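Long-range contacts in histidinol dehydrogenase (PDB 6AN0), which probably catalyses the two successive NAD-dependent, zinc-requiring oxidations that turn L-histidinol into L-histidine, the last step of histidine biosynthesis: residues E19-P27 with K319-P329; L81-Q91 with P173-L181. All coordinates share one frame; numbering follows the deposited sequence.

Contact 1: residues E19-P27 with K319-P329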
loop_
_atom_site.group_PDB
_atom_site.type_symbol
_atom_site.label_atom_id
_atom_site.label_comp_id
_atom_site.label_asym_id
_atom_site.label_seq_id
_atom_site.Cartn_x
_atom_site.Cartn_y
_atom_site.Cartn_z
ATOM N N GLU A 19 -31.211 10.409 -3.911
ATOM C CA GLU A 19 -30.805 9.880 -5.206
ATOM C C GLU A 19 -29.292 9.873 -5.407
ATOM O O GLU A 19 -28.817 9.287 -6.388
ATOM C CB GLU A 19 -31.473 10.680 -6.332
ATOM N N TRP A 20 -28.521 10.488 -4.504
ATOM C CA TRP A 20 -27.079 10.572 -4.715
ATOM C C TRP A 20 -26.447 9.187 -4.769
ATOM O O TRP A 20 -25.524 8.951 -5.558
ATOM C CB TRP A 20 -26.420 11.415 -3.624
ATOM C CG TRP A 20 -26.715 12.875 -3.718
ATOM C CD1 TRP A 20 -27.759 13.464 -4.369
ATOM C CD2 TRP A 20 -25.953 13.940 -3.138
ATOM N NE1 TRP A 20 -27.693 14.830 -4.231
ATOM C CE2 TRP A 20 -26.594 15.147 -3.478
ATOM C CE3 TRP A 20 -24.793 13.989 -2.358
ATOM C CZ2 TRP A 20 -26.111 16.389 -3.068
ATOM C CZ3 TRP A 20 -24.311 15.227 -1.960
ATOM C CH2 TRP A 20 -24.971 16.408 -2.312
ATOM N N LYS A 21 -26.945 8.256 -3.948
ATOM C CA LYS A 21 -26.446 6.884 -3.971
ATOM C C LYS A 21 -26.437 6.322 -5.386
ATOM O O LYS A 21 -25.518 5.586 -5.766
ATOM C CB LYS A 21 -27.295 6.003 -3.050
ATOM N N ASN A 22 -27.438 6.680 -6.191
ATOM C CA ASN A 22 -27.493 6.194 -7.564
ATOM C C ASN A 22 -26.640 7.027 -8.511
ATOM O O ASN A 22 -26.056 6.481 -9.455
ATOM C CB ASN A 22 -28.944 6.167 -8.042
ATOM C CG ASN A 22 -29.791 5.238 -7.216
ATOM O OD1 ASN A 22 -30.835 5.626 -6.695
ATOM N ND2 ASN A 22 -29.327 4.004 -7.061
ATOM N N LEU A 23 -26.534 8.331 -8.272
ATOM C CA LEU A 23 -25.806 9.191 -9.195
ATOM C C LEU A 23 -24.291 9.054 -9.084
ATOM O O LEU A 23 -23.585 9.503 -9.991
ATOM C CB LEU A 23 -26.218 10.646 -8.982
ATOM C CG LEU A 23 -27.686 10.914 -9.311
ATOM C CD1 LEU A 23 -28.064 12.343 -8.960
ATOM C CD2 LEU A 23 -27.959 10.621 -10.778
ATOM N N ILE A 24 -23.768 8.435 -8.019
ATOM C CA ILE A 24 -22.321 8.251 -7.896
ATOM C C ILE A 24 -21.833 6.959 -8.539
ATOM O O ILE A 24 -20.625 6.691 -8.530
ATOM C CB ILE A 24 -21.877 8.287 -6.418
ATOM C CG1 ILE A 24 -22.644 7.248 -5.595
ATOM C CG2 ILE A 24 -22.060 9.680 -5.833
ATOM C CD1 ILE A 24 -22.249 7.222 -4.129
ATOM N N GLN A 25 -22.730 6.151 -9.105
ATOM C CA GLN A 25 -22.348 4.838 -9.610
ATOM C C GLN A 25 -21.559 4.936 -10.913
ATOM O O GLN A 25 -21.968 5.624 -11.856
ATOM C CB GLN A 25 -23.593 3.978 -9.825
ATOM C CG GLN A 25 -24.363 3.702 -8.557
ATOM C CD GLN A 25 -23.561 2.887 -7.567
ATOM O OE1 GLN A 25 -22.720 2.071 -7.952
ATOM N NE2 GLN A 25 -23.809 3.110 -6.282
ATOM N N ARG A 26 -20.426 4.240 -10.967
ATOM C CA ARG A 26 -19.748 4.042 -12.232
ATOM C C ARG A 26 -20.559 3.074 -13.091
ATOM O O ARG A 26 -21.449 2.382 -12.586
ATOM C CB ARG A 26 -18.336 3.501 -12.011
ATOM C CG ARG A 26 -17.293 4.574 -11.718
ATOM C CD ARG A 26 -17.483 5.163 -10.332
ATOM N NE ARG A 26 -16.343 5.985 -9.928
ATOM C CZ ARG A 26 -16.255 6.597 -8.753
ATOM N NH1 ARG A 26 -17.251 6.481 -7.882
ATOM N NH2 ARG A 26 -15.182 7.329 -8.452
ATOM N N PRO A 27 -20.299 3.035 -14.399
ATOM C CA PRO A 27 -20.908 1.987 -15.224
ATOM C C PRO A 27 -20.445 0.616 -14.754
ATOM O O PRO A 27 -19.335 0.457 -14.239
ATOM C CB PRO A 27 -20.413 2.303 -16.642
ATOM C CG PRO A 27 -19.264 3.260 -16.467
ATOM C CD PRO A 27 -19.533 4.006 -15.203
ATOM N N LYS A 319 -22.278 21.902 -1.525
ATOM C CA LYS A 319 -22.996 20.686 -1.902
ATOM C C LYS A 319 -22.248 19.917 -2.985
ATOM O O LYS A 319 -22.193 18.678 -2.953
ATOM C CB LYS A 319 -24.408 21.023 -2.384
ATOM C CG LYS A 319 -25.507 20.569 -1.457
ATOM C CD LYS A 319 -26.866 20.927 -2.027
ATOM C CE LYS A 319 -27.941 20.877 -0.962
ATOM N NZ LYS A 319 -29.247 21.302 -1.516
ATOM N N CYS A 320 -21.681 20.633 -3.961
ATOM C CA CYS A 320 -20.903 19.975 -5.006
ATOM C C CYS A 320 -19.726 19.209 -4.417
ATOM O O CYS A 320 -19.448 18.075 -4.825
ATOM C CB CYS A 320 -20.407 21.001 -6.026
ATOM S SG CYS A 320 -21.693 21.781 -7.045
ATOM N N ILE A 321 -19.012 19.825 -3.466
ATOM C CA ILE A 321 -17.885 19.163 -2.808
ATOM C C ILE A 321 -18.357 17.915 -2.071
ATOM O O ILE A 321 -17.690 16.871 -2.094
ATOM C CB ILE A 321 -17.179 20.140 -1.846
ATOM C CG1 ILE A 321 -16.597 21.348 -2.598
ATOM C CG2 ILE A 321 -16.097 19.421 -1.033
ATOM C CD1 ILE A 321 -15.306 21.060 -3.306
ATOM N N ALA A 322 -19.506 18.008 -1.387
ATOM C CA ALA A 322 -20.026 16.854 -0.660
ATOM C C ALA A 322 -20.374 15.721 -1.616
ATOM O O ALA A 322 -20.070 14.557 -1.341
ATOM C CB ALA A 322 -21.245 17.254 0.182
ATOM N N PHE A 323 -20.989 16.040 -2.760
ATOM C CA PHE A 323 -21.197 15.019 -3.787
ATOM C C PHE A 323 -19.867 14.438 -4.250
ATOM O O PHE A 323 -19.714 13.214 -4.369
ATOM C CB PHE A 323 -21.974 15.606 -4.967
ATOM C CG PHE A 323 -22.370 14.588 -6.007
ATOM C CD1 PHE A 323 -23.681 14.140 -6.091
ATOM C CD2 PHE A 323 -21.435 14.083 -6.908
ATOM C CE1 PHE A 323 -24.052 13.205 -7.047
ATOM C CE2 PHE A 323 -21.792 13.149 -7.859
ATOM C CZ PHE A 323 -23.114 12.707 -7.932
ATOM N N SER A 324 -18.881 15.306 -4.518
ATOM C CA SER A 324 -17.591 14.821 -5.004
ATOM C C SER A 324 -16.931 13.895 -3.990
ATOM O O SER A 324 -16.312 12.888 -4.362
ATOM C CB SER A 324 -16.669 16.006 -5.323
ATOM O OG SER A 324 -15.430 15.557 -5.861
ATOM N N ASN A 325 -17.052 14.219 -2.699
ATOM C CA ASN A 325 -16.431 13.398 -1.665
ATOM C C ASN A 325 -17.085 12.021 -1.577
ATOM O O ASN A 325 -16.409 11.027 -1.279
ATOM C CB ASN A 325 -16.489 14.119 -0.311
ATOM C CG ASN A 325 -15.506 15.297 -0.216
ATOM O OD1 ASN A 325 -14.483 15.336 -0.906
ATOM N ND2 ASN A 325 -15.807 16.247 0.672
ATOM N N LEU A 326 -18.386 11.938 -1.857
ATOM C CA LEU A 326 -19.056 10.641 -1.932
ATOM C C LEU A 326 -18.643 9.866 -3.184
ATOM O O LEU A 326 -18.545 8.633 -3.151
ATOM C CB LEU A 326 -20.576 10.834 -1.909
ATOM C CG LEU A 326 -21.187 11.404 -0.624
ATOM C CD1 LEU A 326 -22.702 11.541 -0.749
ATOM C CD2 LEU A 326 -20.830 10.546 0.563
ATOM N N TYR A 327 -18.415 10.570 -4.302
ATOM C CA TYR A 327 -18.049 9.912 -5.558
ATOM C C TYR A 327 -16.595 9.433 -5.547
ATOM O O TYR A 327 -16.281 8.361 -6.089
ATOM C CB TYR A 327 -18.289 10.878 -6.721
ATOM C CG TYR A 327 -17.954 10.340 -8.100
ATOM C CD1 TYR A 327 -18.856 9.542 -8.801
ATOM C CD2 TYR A 327 -16.744 10.645 -8.707
ATOM C CE1 TYR A 327 -18.546 9.060 -10.066
ATOM C CE2 TYR A 327 -16.426 10.175 -9.966
ATOM C CZ TYR A 327 -17.332 9.383 -10.642
ATOM O OH TYR A 327 -17.019 8.919 -11.894
ATOM N N ALA A 328 -15.691 10.228 -4.947
ATOM C CA ALA A 328 -14.256 9.955 -4.816
ATOM C C ALA A 328 -13.608 9.831 -6.193
ATOM O O ALA A 328 -13.183 8.733 -6.590
ATOM C CB ALA A 328 -14.019 8.695 -3.979
ATOM N N PRO A 329 -13.497 10.934 -6.934
ATOM C CA PRO A 329 -13.063 10.862 -8.334
ATOM C C PRO A 329 -11.561 10.637 -8.489
ATOM O O PRO A 329 -10.743 11.081 -7.677
ATOM C CB PRO A 329 -13.457 12.237 -8.893
ATOM C CG PRO A 329 -13.340 13.166 -7.673
ATOM C CD PRO A 329 -13.825 12.310 -6.511
#

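Contact 2: residues L81-Q91 with P173-L181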
loop_
_atom_site.group_PDB
_atom_site.type_symbol
_atom_site.label_atom_id
_atom_site.label_comp_id
_atom_site.label_asym_id
_atom_site.label_seq_id
_atom_site.Cartn_x
_atom_site.Cartn_y
_atom_site.Cartn_z
ATOM N N LEU A 81 13.891 7.624 -34.740
ATOM C CA LEU A 81 12.538 7.790 -35.253
ATOM C C LEU A 81 11.702 8.753 -34.420
ATOM O O LEU A 81 10.502 8.896 -34.677
ATOM C CB LEU A 81 11.830 6.437 -35.328
ATOM C CG LEU A 81 12.416 5.365 -36.245
ATOM C CD1 LEU A 81 11.801 4.011 -35.910
ATOM C CD2 LEU A 81 12.190 5.719 -37.701
ATOM N N VAL A 82 12.290 9.399 -33.419
ATOM C CA VAL A 82 11.576 10.354 -32.582
ATOM C C VAL A 82 12.010 11.758 -32.978
ATOM O O VAL A 82 13.210 12.059 -33.003
ATOM C CB VAL A 82 11.834 10.097 -31.091
ATOM C CG1 VAL A 82 11.010 11.067 -30.255
ATOM C CG2 VAL A 82 11.504 8.649 -30.741
ATOM N N SER A 83 11.037 12.616 -33.281
ATOM C CA SER A 83 11.324 13.951 -33.783
ATOM C C SER A 83 11.990 14.809 -32.711
ATOM O O SER A 83 11.846 14.575 -31.509
ATOM C CB SER A 83 10.042 14.637 -34.250
ATOM O OG SER A 83 9.334 15.183 -33.145
ATOM N N ASP A 84 12.711 15.837 -33.169
ATOM C CA ASP A 84 13.376 16.743 -32.237
ATOM C C ASP A 84 12.372 17.466 -31.343
ATOM O O ASP A 84 12.632 17.675 -30.154
ATOM C CB ASP A 84 14.230 17.751 -33.006
ATOM C CG ASP A 84 15.485 17.126 -33.593
ATOM O OD1 ASP A 84 16.010 16.158 -33.001
ATOM O OD2 ASP A 84 15.951 17.608 -34.649
ATOM N N GLU A 85 11.213 17.852 -31.893
ATOM C CA GLU A 85 10.227 18.574 -31.088
ATOM C C GLU A 85 9.605 17.681 -30.019
ATOM O O GLU A 85 9.289 18.149 -28.918
ATOM C CB GLU A 85 9.135 19.160 -31.974
ATOM C CG GLU A 85 9.528 20.419 -32.717
ATOM C CD GLU A 85 8.365 21.005 -33.493
ATOM O OE1 GLU A 85 7.239 20.479 -33.355
ATOM O OE2 GLU A 85 8.575 21.989 -34.239
ATOM N N LEU A 86 9.394 16.400 -30.328
ATOM C CA LEU A 86 8.877 15.491 -29.309
ATOM C C LEU A 86 9.928 15.224 -28.236
ATOM O O LEU A 86 9.611 15.195 -27.041
ATOM C CB LEU A 86 8.410 14.182 -29.953
ATOM C CG LEU A 86 7.795 13.160 -28.984
ATOM C CD1 LEU A 86 6.671 13.799 -28.177
ATOM C CD2 LEU A 86 7.286 11.942 -29.733
ATOM N N ILE A 87 11.188 15.052 -28.648
ATOM C CA ILE A 87 12.281 14.866 -27.695
ATOM C C ILE A 87 12.308 16.005 -26.683
ATOM O O ILE A 87 12.439 15.791 -25.471
ATOM C CB ILE A 87 13.620 14.752 -28.448
ATOM C CG1 ILE A 87 13.781 13.350 -29.039
ATOM C CG2 ILE A 87 14.784 15.125 -27.537
ATOM C CD1 ILE A 87 15.051 13.185 -29.860
ATOM N N GLN A 88 12.185 17.237 -27.173
ATOM C CA GLN A 88 12.209 18.397 -26.287
ATOM C C GLN A 88 11.028 18.378 -25.322
ATOM O O GLN A 88 11.177 18.701 -24.135
ATOM C CB GLN A 88 12.210 19.671 -27.132
ATOM C CG GLN A 88 12.094 20.963 -26.363
ATOM C CD GLN A 88 12.277 22.166 -27.272
ATOM O OE1 GLN A 88 13.362 22.389 -27.812
ATOM N NE2 GLN A 88 11.206 22.933 -27.472
ATOM N N ALA A 89 9.846 18.000 -25.814
ATOM C CA ALA A 89 8.666 17.944 -24.957
ATOM C C ALA A 89 8.806 16.864 -23.890
ATOM O O ALA A 89 8.441 17.080 -22.726
ATOM C CB ALA A 89 7.416 17.704 -25.806
ATOM N N ILE A 90 9.321 15.691 -24.267
ATOM C CA ILE A 90 9.472 14.611 -23.298
ATOM C C ILE A 90 10.482 14.996 -22.225
ATOM O O ILE A 90 10.294 14.695 -21.039
ATOM C CB ILE A 90 9.858 13.302 -24.015
ATOM C CG1 ILE A 90 8.687 12.833 -24.886
ATOM C CG2 ILE A 90 10.237 12.223 -23.000
ATOM C CD1 ILE A 90 8.964 11.573 -25.695
ATOM N N GLN A 91 11.568 15.671 -22.618
ATOM C CA GLN A 91 12.552 16.100 -21.631
ATOM C C GLN A 91 11.973 17.150 -20.687
ATOM O O GLN A 91 12.277 17.151 -19.488
ATOM C CB GLN A 91 13.803 16.618 -22.344
ATOM C CG GLN A 91 14.472 15.517 -23.151
ATOM C CD GLN A 91 15.855 15.874 -23.639
ATOM O OE1 GLN A 91 16.732 15.013 -23.718
ATOM N NE2 GLN A 91 16.058 17.141 -23.982
ATOM N N PRO A 173 8.441 3.393 -31.192
ATOM C CA PRO A 173 9.717 4.070 -30.886
ATOM C C PRO A 173 9.651 5.027 -29.714
ATOM O O PRO A 173 10.661 5.191 -29.015
ATOM C CB PRO A 173 10.046 4.816 -32.192
ATOM C CG PRO A 173 8.790 4.771 -33.017
ATOM C CD PRO A 173 8.089 3.505 -32.616
ATOM N N ALA A 174 8.509 5.683 -29.484
ATOM C CA ALA A 174 8.414 6.604 -28.346
ATOM C C ALA A 174 8.521 5.883 -27.011
ATOM O O ALA A 174 9.049 6.446 -26.039
ATOM C CB ALA A 174 7.109 7.400 -28.406
ATOM N N ILE A 175 8.014 4.653 -26.918
ATOM C CA ILE A 175 8.173 3.896 -25.680
ATOM C C ILE A 175 9.645 3.604 -25.421
ATOM O O ILE A 175 10.147 3.800 -24.306
ATOM C CB ILE A 175 7.354 2.592 -25.728
ATOM C CG1 ILE A 175 5.860 2.894 -25.694
ATOM C CG2 ILE A 175 7.758 1.654 -24.569
ATOM C CD1 ILE A 175 4.989 1.638 -25.846
ATOM N N LEU A 176 10.348 3.097 -26.441
ATOM C CA LEU A 176 11.748 2.721 -26.255
ATOM C C LEU A 176 12.609 3.947 -25.986
ATOM O O LEU A 176 13.481 3.920 -25.107
ATOM C CB LEU A 176 12.262 1.957 -27.484
ATOM C CG LEU A 176 11.540 0.637 -27.789
ATOM C CD1 LEU A 176 12.108 -0.000 -29.048
ATOM C CD2 LEU A 176 11.646 -0.316 -26.604
ATOM N N TYR A 177 12.385 5.026 -26.745
ATOM C CA TYR A 177 13.113 6.267 -26.501
ATOM C C TYR A 177 12.940 6.727 -25.058
ATOM O O TYR A 177 13.920 7.039 -24.368
ATOM C CB TYR A 177 12.654 7.372 -27.465
ATOM C CG TYR A 177 13.191 8.717 -27.022
ATOM C CD1 TYR A 177 12.428 9.588 -26.233
ATOM C CD2 TYR A 177 14.497 9.080 -27.316
ATOM C CE1 TYR A 177 12.954 10.806 -25.785
ATOM C CE2 TYR A 177 15.025 10.285 -26.874
ATOM C CZ TYR A 177 14.256 11.137 -26.113
ATOM O OH TYR A 177 14.806 12.323 -25.694
ATOM N N THR A 178 11.687 6.786 -24.592
ATOM C CA THR A 178 11.395 7.309 -23.263
ATOM C C THR A 178 11.952 6.406 -22.165
ATOM O O THR A 178 12.493 6.903 -21.171
ATOM C CB THR A 178 9.883 7.501 -23.101
ATOM O OG1 THR A 178 9.391 8.330 -24.171
ATOM C CG2 THR A 178 9.588 8.175 -21.784
ATOM N N ALA A 179 11.841 5.080 -22.314
ATOM C CA ALA A 179 12.418 4.199 -21.300
ATOM C C ALA A 179 13.933 4.324 -21.269
ATOM O O ALA A 179 14.532 4.394 -20.190
ATOM C CB ALA A 179 12.007 2.747 -21.542
ATOM N N ASN A 180 14.567 4.375 -22.443
ATOM C CA ASN A 180 16.019 4.506 -22.486
ATOM C C ASN A 180 16.473 5.841 -21.906
ATOM O O ASN A 180 17.501 5.904 -21.219
ATOM C CB ASN A 180 16.522 4.335 -23.917
ATOM C CG ASN A 180 18.022 4.467 -24.016
ATOM O OD1 ASN A 180 18.550 5.511 -24.416
ATOM N ND2 ASN A 180 18.722 3.419 -23.631
ATOM N N LEU A 181 15.705 6.912 -22.156
ATOM C CA LEU A 181 16.031 8.243 -21.639
ATOM C C LEU A 181 16.214 8.238 -20.126
ATOM O O LEU A 181 17.145 8.860 -19.600
ATOM C CB LEU A 181 14.931 9.237 -22.019
ATOM C CG LEU A 181 15.048 10.667 -21.466
ATOM C CD1 LEU A 181 16.279 11.377 -22.034
ATOM C CD2 LEU A 181 13.779 11.479 -21.733
HETATM O O HOH W 1 17.440 12.571 -25.675
#

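Contact 1: residues E19-P27 with K319-P329
Arg26 lays its guanidinium flat on the ring of Tyr327, the two planes only 2° apart and Arg26 CZ 3.6 Å from the ring centroid, a cation-pi stack. From that position the same group turns its end to the helix terminus: Arg26 NH1 and NH2 both reach Tyr327 O, each at 2.8 Å. NH1 approaches in the carbonyl plane on a lone pair, whereas NH2 comes from above that plane, and NH2 also makes a weak bond to Ala328 O. Tyr327 is thus held through both its ring and its carbonyl, just where the helix ends and Ala328 takes a positive phi. A bend at chi2 (71°) folds the arginine chain back over the tyrosine.

At the other end of the contact, Trp20 is a knob seated among Lys319, Ala322, Phe323 and Leu326. Phe323 directs its ring edge at the indole face, an edge-to-face pair with Phe323 CD1 3.7 Å from Trp20 CD2, while Leu326 CD1 meets the indole edge at Trp20 CE3 (3.6 Å). Ile24 links the Trp20-Phe323 pair to the Arg26-Tyr327 stack. Its CG2 lies over the Phe323 face, 3.8 Å from Phe323 CZ, and its CB packs on Tyr327 CD1. Leu23 CB adds an apolar contact at the Phe323 edge.

Further out, Glu242 forms a salt bridge with Arg26 NH2, and Gln271 bonds to the Tyr327 hydroxyl and to the backbone carbonyl of Gln25. The chain beyond Pro329 leads directly to the predicted catalytic residues Glu330 and His331. Helix 317-327 packs on the parallel sheet, with Phe323 on strands 271-276 and 310-313 and Tyr327 on strands 242-247 and 271-276; the short helix 20-23 lies against helix 317-327.

Contact 2: residues L81-Q91 with P173-L181
Leu81 begins the contact by setting its CB 4.0 Å from CB of Pro173, the first residue of helix 173-181. Val82 follows with its CG2 branch, which lies 3.7 Å from Tyr177 CB and also approaches the carbonyl oxygen of Pro173. That methyl stands anti to Val82's own carbonyl carbon, the rotation that carries it to the root of the tyrosine side chain. Ser83 then N-caps helix 84-102, its OG accepting from Leu86 N.

One turn into that helix, Ile87 crosses Tyr177 at about a right angle at the phenol end: Ile87 CG1 is 3.7 Å from Tyr177 CZ, and CG2 is close to the hydroxyl. Ile90 runs antiparallel to the tyrosine side chain, with its CD1 4.0 Å from Tyr177 CD1. The same CD1 reaches Thr178 OG1, while Ile90 CG2 meets Leu181 CD2 at 3.8 Å. Gln91, its chain extended beyond CG, does not bond directly to the phenol. Instead, a water lies 3.2 Å from Gln91 OE1, to which it donates, and 2.6 Å from Tyr177 OH.

The two helix segments approach to 11.4 Å between axes and cross at -45°, a separation that Tyr177 spans from its own helix. Phe141 and Leu145 pack against Ile90 as well, and on another side of helix 84-102 Leu86 and Ala89 touch Ala417 and Gly410 of the second subunit. Thr178 OG1 bonds back to Ala174 O, so its polar group is satisfied within its own helix while Ile90 packs beside it. Cohesion across this pair is therefore chiefly apolar, with the tyrosine hydroxyl and the glutamine amide coupled through solvent at one end.

The two contacts share no secondary-structure element; their centres are 39 Å apart, flanking the middle of the chain. Both are only partly buried. Contact 1 fastens the N-terminal region to a helix packed on the parallel sheet, and its chemistry is mixed: one edge-to-face aromatic pair, an arginine-tyrosine stack and a direct guanidinium grip on a helix-end carbonyl. Contact 2 is remote from the zinc and substrate sites, joining a helix that also meets the second subunit to one resting on the mixed sheet, and its polar link needs a water. In sequence, 81-91 and 173-181 both fall between the two segments of contact 1, which are 292 residues apart.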